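Local coordinates for protein Agap007691-pb (Anopheles gambiae, PDB 5C98) that has no established function of its own but, as a member of the serpin family, may inhibit serine endopeptidases, at residues 275-280 against 347-352; 99-104 against 123-128; 26-31 against 294-299. One frame throughout, in Å; residues are numbered along the deposited sequence. Where two conformers were deposited one is given.

Interaction 1. Residues 275-280 against 347-352; sequences DLKLPK and EFHANR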
# COMPACT_ATOMS: atom_id res chain seq x y z
N ASP A 275 25.07 -13.00 -4.78
CA ASP A 275 25.03 -12.56 -6.16
C ASP A 275 23.58 -12.28 -6.49
O ASP A 275 22.75 -13.20 -6.58
CB ASP A 275 25.61 -13.61 -7.10
CG ASP A 275 25.81 -13.05 -8.48
OD1 ASP A 275 24.87 -13.10 -9.27
OD2 ASP A 275 26.90 -12.50 -8.75
N LEU A 276 23.26 -11.00 -6.59
CA LEU A 276 21.89 -10.52 -6.66
C LEU A 276 21.60 -9.98 -8.05
O LEU A 276 22.35 -9.15 -8.57
CB LEU A 276 21.72 -9.41 -5.60
CG LEU A 276 20.37 -8.73 -5.43
CD1 LEU A 276 19.32 -9.70 -5.01
CD2 LEU A 276 20.51 -7.62 -4.41
N LYS A 277 20.48 -10.42 -8.62
CA LYS A 277 19.96 -9.89 -9.86
C LYS A 277 18.49 -9.57 -9.66
O LYS A 277 17.76 -10.37 -9.07
CB LYS A 277 20.13 -10.84 -11.03
CG LYS A 277 21.58 -11.03 -11.40
CD LYS A 277 21.67 -11.87 -12.64
CE LYS A 277 23.02 -11.79 -13.29
NZ LYS A 277 22.97 -12.41 -14.65
N LEU A 278 18.08 -8.39 -10.13
CA LEU A 278 16.72 -7.89 -9.91
C LEU A 278 16.40 -7.00 -11.09
O LEU A 278 17.25 -6.19 -11.47
CB LEU A 278 16.70 -7.05 -8.62
CG LEU A 278 15.41 -6.51 -8.04
CD1 LEU A 278 14.61 -7.61 -7.37
CD2 LEU A 278 15.69 -5.41 -7.01
N PRO A 279 15.21 -7.08 -11.70
CA PRO A 279 14.87 -6.07 -12.71
C PRO A 279 14.88 -4.67 -12.11
O PRO A 279 14.54 -4.46 -10.94
CB PRO A 279 13.47 -6.47 -13.17
CG PRO A 279 12.93 -7.30 -12.07
CD PRO A 279 14.09 -7.99 -11.44
N LYS A 280 15.29 -3.69 -12.93
CA LYS A 280 15.12 -2.28 -12.58
C LYS A 280 13.65 -1.98 -12.80
O LYS A 280 13.22 -1.73 -13.93
CB LYS A 280 16.02 -1.41 -13.45
CG LYS A 280 16.07 0.03 -13.02
CD LYS A 280 16.89 0.86 -13.98
CE LYS A 280 16.67 2.35 -13.73
NZ LYS A 280 17.64 2.91 -12.77
N GLU A 347 23.06 -17.22 -4.24
CA GLU A 347 22.57 -16.62 -5.47
C GLU A 347 21.11 -16.28 -5.29
O GLU A 347 20.33 -17.10 -4.78
CB GLU A 347 22.78 -17.51 -6.70
CG GLU A 347 24.22 -17.45 -7.24
CD GLU A 347 24.44 -18.10 -8.60
OE1 GLU A 347 25.62 -18.36 -8.93
OE2 GLU A 347 23.47 -18.33 -9.36
N PHE A 348 20.75 -15.07 -5.69
CA PHE A 348 19.35 -14.65 -5.70
C PHE A 348 19.12 -13.91 -7.00
O PHE A 348 19.36 -12.71 -7.10
CB PHE A 348 19.04 -13.77 -4.49
CG PHE A 348 17.58 -13.44 -4.33
CD1 PHE A 348 17.02 -12.33 -4.93
CD2 PHE A 348 16.79 -14.23 -3.51
CE1 PHE A 348 15.70 -12.03 -4.72
CE2 PHE A 348 15.48 -13.93 -3.31
CZ PHE A 348 14.93 -12.83 -3.91
N HIS A 349 18.66 -14.63 -8.00
CA HIS A 349 18.43 -14.10 -9.34
C HIS A 349 16.93 -14.04 -9.57
O HIS A 349 16.29 -15.04 -9.90
CB HIS A 349 19.15 -14.95 -10.37
CG HIS A 349 20.63 -14.82 -10.30
ND1 HIS A 349 21.49 -15.52 -11.12
CD2 HIS A 349 21.42 -14.09 -9.48
CE1 HIS A 349 22.73 -15.20 -10.84
NE2 HIS A 349 22.72 -14.33 -9.84
N ALA A 350 16.36 -12.86 -9.35
CA ALA A 350 14.91 -12.68 -9.41
C ALA A 350 14.53 -12.43 -10.86
O ALA A 350 14.37 -11.30 -11.31
CB ALA A 350 14.49 -11.54 -8.49
N ASN A 351 14.38 -13.53 -11.60
CA ASN A 351 14.09 -13.53 -13.03
C ASN A 351 12.76 -14.18 -13.32
O ASN A 351 12.50 -14.62 -14.44
CB ASN A 351 15.20 -14.25 -13.80
CG ASN A 351 15.50 -15.62 -13.24
OD1 ASN A 351 14.66 -16.24 -12.58
ND2 ASN A 351 16.72 -16.10 -13.49
N ARG A 352 11.91 -14.26 -12.31
CA ARG A 352 10.56 -14.77 -12.41
C ARG A 352 9.73 -14.03 -11.38
O ARG A 352 10.28 -13.35 -10.50
CB ARG A 352 10.50 -16.28 -12.17
CG ARG A 352 11.26 -16.77 -11.05
CD ARG A 352 11.41 -18.31 -11.17
NE ARG A 352 11.91 -18.87 -9.92
CZ ARG A 352 13.19 -18.84 -9.56
NH1 ARG A 352 14.12 -18.34 -10.38
NH2 ARG A 352 13.56 -19.34 -8.41

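Interaction 2. Residues 99-104 against 123-128; sequences SFVLVE and TTVEPV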
# COMPACT_ATOMS: atom_id res chain seq x y z
N SER A 99 -3.63 10.98 2.99
CA SER A 99 -5.05 10.83 2.72
C SER A 99 -5.65 12.15 2.25
O SER A 99 -5.17 13.24 2.57
CB SER A 99 -5.81 10.34 3.94
OG SER A 99 -5.66 11.23 5.03
N PHE A 100 -6.76 12.03 1.53
CA PHE A 100 -7.44 13.18 0.95
C PHE A 100 -8.91 12.82 0.91
O PHE A 100 -9.27 11.68 0.61
CB PHE A 100 -6.88 13.42 -0.45
CG PHE A 100 -7.40 14.63 -1.13
CD1 PHE A 100 -6.92 15.88 -0.79
CD2 PHE A 100 -8.38 14.54 -2.11
CE1 PHE A 100 -7.40 17.04 -1.40
CE2 PHE A 100 -8.85 15.69 -2.74
CZ PHE A 100 -8.38 16.94 -2.38
N VAL A 101 -9.75 13.79 1.23
CA VAL A 101 -11.18 13.57 1.33
C VAL A 101 -11.89 14.57 0.44
O VAL A 101 -11.61 15.77 0.51
CB VAL A 101 -11.66 13.72 2.78
CG1 VAL A 101 -13.13 13.42 2.92
CG2 VAL A 101 -10.84 12.85 3.72
N LEU A 102 -12.83 14.08 -0.37
CA LEU A 102 -13.77 14.94 -1.07
C LEU A 102 -15.11 14.91 -0.36
O LEU A 102 -15.60 13.85 0.02
CB LEU A 102 -14.00 14.50 -2.51
CG LEU A 102 -12.82 14.56 -3.48
CD1 LEU A 102 -13.23 13.96 -4.81
CD2 LEU A 102 -12.40 16.01 -3.65
N VAL A 103 -15.71 16.08 -0.19
CA VAL A 103 -17.07 16.21 0.32
C VAL A 103 -17.86 17.08 -0.65
O VAL A 103 -17.33 18.01 -1.27
CB VAL A 103 -17.13 16.82 1.75
CG1 VAL A 103 -16.53 15.86 2.77
CG2 VAL A 103 -16.44 18.17 1.80
N GLU A 104 -19.15 16.77 -0.77
CA GLU A 104 -20.03 17.58 -1.61
C GLU A 104 -20.14 19.00 -1.05
O GLU A 104 -20.58 19.20 0.09
CB GLU A 104 -21.42 16.93 -1.69
CG GLU A 104 -22.53 17.80 -2.30
CD GLU A 104 -22.18 18.41 -3.65
OE1 GLU A 104 -21.60 17.70 -4.50
OE2 GLU A 104 -22.51 19.61 -3.84
N THR A 123 -4.77 15.21 7.52
CA THR A 123 -5.48 14.93 6.28
C THR A 123 -5.86 16.26 5.67
O THR A 123 -5.67 17.32 6.27
CB THR A 123 -6.71 14.03 6.53
OG1 THR A 123 -7.20 13.53 5.28
CG2 THR A 123 -7.84 14.76 7.24
N THR A 124 -6.38 16.20 4.45
CA THR A 124 -6.90 17.36 3.75
C THR A 124 -8.29 17.02 3.21
O THR A 124 -8.49 15.97 2.61
CB THR A 124 -5.96 17.80 2.62
OG1 THR A 124 -4.75 18.33 3.20
CG2 THR A 124 -6.58 18.91 1.80
N VAL A 125 -9.25 17.89 3.50
CA VAL A 125 -10.61 17.77 2.99
C VAL A 125 -10.83 18.91 2.01
O VAL A 125 -10.58 20.08 2.34
CB VAL A 125 -11.63 17.86 4.14
CG1 VAL A 125 -13.05 17.77 3.62
CG2 VAL A 125 -11.39 16.77 5.16
N GLU A 126 -11.31 18.59 0.82
CA GLU A 126 -11.68 19.61 -0.15
C GLU A 126 -13.15 19.49 -0.52
O GLU A 126 -13.58 18.43 -1.00
CB GLU A 126 -10.83 19.52 -1.41
CG GLU A 126 -11.08 20.69 -2.35
CD GLU A 126 -9.99 20.88 -3.39
OE1 GLU A 126 -8.85 20.42 -3.17
OE2 GLU A 126 -10.28 21.51 -4.44
N PRO A 127 -13.96 20.53 -0.30
CA PRO A 127 -15.32 20.54 -0.85
C PRO A 127 -15.28 20.76 -2.35
O PRO A 127 -14.60 21.66 -2.84
CB PRO A 127 -15.99 21.72 -0.14
CG PRO A 127 -15.05 22.16 0.91
CD PRO A 127 -13.69 21.74 0.49
N VAL A 128 -16.04 19.94 -3.08
CA VAL A 128 -16.11 20.05 -4.53
C VAL A 128 -17.54 19.78 -4.97
O VAL A 128 -18.38 19.29 -4.20
CB VAL A 128 -15.15 19.07 -5.24
CG1 VAL A 128 -13.69 19.36 -4.90
CG2 VAL A 128 -15.54 17.62 -4.93

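Interaction 3. Residues 26-31 against 294-299; sequences LEYFKA and GKLGYG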
# COMPACT_ATOMS: atom_id res chain seq x y z
N LEU A 26 -1.67 -9.23 5.09
CA LEU A 26 -1.54 -10.41 4.24
C LEU A 26 -2.90 -10.91 3.78
O LEU A 26 -3.03 -11.35 2.64
CB LEU A 26 -0.74 -11.49 4.97
CG LEU A 26 0.71 -11.10 5.28
CD1 LEU A 26 1.34 -12.25 6.08
CD2 LEU A 26 1.53 -10.71 4.04
N GLU A 27 -3.93 -10.85 4.64
CA GLU A 27 -5.27 -11.23 4.21
C GLU A 27 -5.77 -10.31 3.11
O GLU A 27 -6.35 -10.75 2.12
CB GLU A 27 -6.23 -11.16 5.40
CG GLU A 27 -6.05 -12.31 6.39
CD GLU A 27 -6.80 -12.10 7.68
OE1 GLU A 27 -7.12 -10.93 8.02
OE2 GLU A 27 -7.06 -13.11 8.37
N TYR A 28 -5.57 -9.00 3.28
CA TYR A 28 -5.99 -8.05 2.27
C TYR A 28 -5.28 -8.30 0.95
O TYR A 28 -5.90 -8.27 -0.12
CB TYR A 28 -5.66 -6.66 2.79
CG TYR A 28 -6.16 -5.49 1.97
CD1 TYR A 28 -5.51 -5.09 0.81
CD2 TYR A 28 -7.23 -4.73 2.40
CE1 TYR A 28 -5.93 -3.98 0.11
CE2 TYR A 28 -7.66 -3.63 1.69
CZ TYR A 28 -7.02 -3.26 0.56
OH TYR A 28 -7.42 -2.14 -0.15
N PHE A 29 -3.97 -8.51 1.00
CA PHE A 29 -3.24 -8.75 -0.24
C PHE A 29 -3.73 -10.00 -0.95
O PHE A 29 -3.87 -10.00 -2.17
CB PHE A 29 -1.73 -8.81 0.01
CG PHE A 29 -0.93 -8.92 -1.25
CD1 PHE A 29 -1.06 -7.97 -2.25
CD2 PHE A 29 -0.09 -9.98 -1.48
CE1 PHE A 29 -0.36 -8.08 -3.43
CE2 PHE A 29 0.62 -10.05 -2.67
CZ PHE A 29 0.47 -9.10 -3.61
N LYS A 30 -4.00 -11.08 -0.20
CA LYS A 30 -4.54 -12.28 -0.83
C LYS A 30 -5.86 -12.00 -1.51
O LYS A 30 -6.19 -12.62 -2.53
CB LYS A 30 -4.77 -13.38 0.23
CG LYS A 30 -3.50 -13.96 0.72
CD LYS A 30 -3.69 -14.88 1.91
CE LYS A 30 -2.38 -14.92 2.67
NZ LYS A 30 -2.34 -16.08 3.56
N ALA A 31 -6.66 -11.09 -0.96
CA ALA A 31 -7.95 -10.77 -1.55
C ALA A 31 -7.83 -9.91 -2.80
O ALA A 31 -8.75 -9.91 -3.62
CB ALA A 31 -8.82 -10.02 -0.53
N GLY A 294 -14.85 -5.13 0.91
CA GLY A 294 -16.08 -5.88 0.72
C GLY A 294 -15.84 -7.38 0.66
O GLY A 294 -16.54 -8.16 1.31
N LYS A 295 -14.81 -7.79 -0.10
CA LYS A 295 -14.45 -9.20 -0.21
C LYS A 295 -14.06 -9.80 1.14
O LYS A 295 -14.25 -11.01 1.38
CB LYS A 295 -13.26 -9.37 -1.16
CG LYS A 295 -13.55 -9.26 -2.65
CD LYS A 295 -12.32 -9.66 -3.49
CE LYS A 295 -11.96 -11.14 -3.36
NZ LYS A 295 -10.83 -11.56 -4.26
N LEU A 296 -13.45 -9.01 2.02
CA LEU A 296 -13.04 -9.47 3.34
C LEU A 296 -14.18 -9.48 4.35
O LEU A 296 -13.96 -9.93 5.48
CB LEU A 296 -11.95 -8.56 3.88
CG LEU A 296 -10.61 -8.54 3.12
CD1 LEU A 296 -9.67 -7.50 3.67
CD2 LEU A 296 -9.95 -9.91 3.17
N GLY A 297 -15.37 -8.99 4.00
CA GLY A 297 -16.50 -8.94 4.91
C GLY A 297 -16.69 -7.63 5.62
O GLY A 297 -17.51 -7.56 6.55
N TYR A 298 -15.98 -6.59 5.22
CA TYR A 298 -16.02 -5.31 5.90
C TYR A 298 -16.60 -4.24 4.99
O TYR A 298 -16.16 -3.09 4.98
CB TYR A 298 -14.63 -4.91 6.36
CG TYR A 298 -13.92 -5.96 7.14
CD1 TYR A 298 -14.51 -6.55 8.25
CD2 TYR A 298 -12.65 -6.37 6.78
CE1 TYR A 298 -13.84 -7.51 8.98
CE2 TYR A 298 -11.97 -7.33 7.50
CZ TYR A 298 -12.57 -7.89 8.60
OH TYR A 298 -11.91 -8.87 9.32
N GLY A 299 -17.63 -4.61 4.24
CA GLY A 299 -18.23 -3.66 3.33
C GLY A 299 -19.20 -2.71 3.97
O GLY A 299 -19.67 -1.81 3.29

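Interaction 1. Residues 275-280 against 347-352
Asp-275 and His-349 meet above a pair of parallel strands in sheet C of the serpin fold, where the strand 346-349 that follows the reactive-centre loop lies beside strand 270-287. The pairing illustrates how a sheet can be buried on one face and charged on the other. Its backbone alternates regularly: Phe-348 offers N to Asp-275 O (2.9 Å) and takes Lys-277 N at its own O, after which Ala-350 N donates to Lys-277 O.

The face of Leu-276 and Phe-348 is closely packed, with Val-227, Val-241 and Leu-243 around the phenyl ring. In one of its two conformers Leu-276 lies side by side with Phe-348 and points the same way, CD1 of the one being 3.5 Å from CD1 of the other. Where strand 346-349 ends and the two chains part, Leu-278 CD1 rests 4.1 Å from Ala-350 CB, and Pro-279 CD abuts Ala-350 O at 3.3 Å.

The other face is polar and partly open to solvent, though Asp-275, Lys-277 and His-349 still fit closely on it. A chi1 of -69° sets the His-349 CG anti to the carbonyl carbon; the end of the ring, with NE2, comes near Asp-275, while the extended chain of Lys-277 passes over one face. Lys-277 CD sits 3.7 Å from the ring centroid, almost on the normal, a CH-pi contact; its NZ continues to a salt bridge with Glu-193. The looser member is exposed Glu-347, its OE1 5.3 Å from Asp-275 OD1, a like-charge proximity that a protonated histidine might ease.

Both carboxylate oxygens of Asp-275 are occupied, since OD2 is hydrogen-bonded to His-209 NE2. His-349 NE2 donates to the anti lone pair of Asp-275 OD1 over a short 2.5 Å at 160°, with the carboxylate plane turned 62° from the imidazole.

Interaction 2. Residues 99-104 against 123-128
Val-101 and Val-125 lie opposite each other where strands 95-104 and 124-128 run parallel at the border of serpin sheet A, a clear case of backbone bonding and side-chain packing sharing one register. The backbone bonds start at Val-101 N, which donates to Thr-124 O, and Val-101 O accepts Glu-126 N at 2.9 Å. Two residues on, Val-103 repeats the pattern: its O accepts Val-128 N, and its N makes a longer bond, 3.3 Å, to Glu-126 O. Thr-124 N, buried by the contact, has no partner in the model.

One hydrogen bond joins side chains. Ser-99 OG and Thr-123 OG1 are 2.8 Å apart, and either hydroxyl could be the donor; Thr-123 OG1 is placed there by lying anti to its backbone N (chi1 -167°).

Apolar contacts form on both faces. On the face of Val-101, Val-103 and Val-125, Val-103 crosses Val-125 at about a right angle, CG2 to CG1 3.9 Å, while Val-101 CB touches Val-125 CG2. Leu-102 CD2, on the face of Phe-100, reaches Val-128 CG2 at the strand end, 3.8 Å away.

An oxygen at an aromatic edge is a third kind of contact: Glu-126 OE1 lies in the plane of the Phe-100 ring, 3.6 Å from CZ.

Helix 111-119 links the two strands in a beta-alpha-beta unit and covers the face of Val-101, Val-103 and Val-125 with Phe-113 and Phe-117. Helix 133-146 packs against the opposite face, Phe-143 stacking on Phe-100, while strand 169-177 extends the sheet along the far edge of 95-104.

Interaction 3. Residues 26-31 against 294-299
Ala-31 O, near the C-terminal end of helix 15-32, receives Lys-295 NZ at 2.7 Å, the shortest polar link between 26-31 and 294-299. The ammonium lies in the carbonyl plane, on a lone pair. Carbonyls in a last helical turn would carry the negative end of the helix dipole, so a lysine here is probably attracted by more than the single oxygen. Its chain is bent at chi3 (67°), which swings CE round to 3.4 Å from Ala-31 O; CD comes near the same oxygen.

Next to this polar tip, Leu-296 does the apolar work. Its two methyls divide the helix surface between them: CD2 rests 3.9 Å from Ala-31 CB and also lies near Glu-27 O, one turn earlier, while CD1 meets Tyr-28 CD2 at 3.9 Å. The leucine and tyrosine side chains cross at about a right angle. Tyr-28 is buried, with Pro-289 and Thr-292 of helix 289-295 and Pro-43 and Val-46 of helix 43-51 around it; the contact thus runs from buried Tyr-28 to exposed Lys-295, with partly exposed Leu-296 in between.

Behind Leu-296 the chain turns sharply. Gly-297 takes a positive phi of 96° and sends its N back to Gly-294 O, 3.0 Å away, and the Leu-296 carbonyl oxygen sits over the centre of one face of the Tyr-298 ring, whose other neighbours include Val-67 and Ala-68 of helix 59-69. The positive phi of Gly-297, with two bonds back into the last turn, makes a Schellman motif, here ending a short helix docked against the N-terminal helix of the serpin fold.

In the fold
From the N terminus, helix 15-32 supplies 26-31, whose partner arrives only after more than 260 residues. Inside that long loop interaction 2 opens and closes within a short span, joining two strands of sheet A across helix 111-119. Strand 270-287 then opens interaction 1, and helix 289-295, which follows it directly, closes interaction 3 before 347-352 completes interaction 1; these two therefore cross. Interactions 1 and 2 lie on opposite sides of the chain's centre, their own centres 42 Å apart. Interaction 1 pairs strands within sheet C, interaction 2 strands at the border of sheet A, and interaction 3 joins the first helix to helix 289-295.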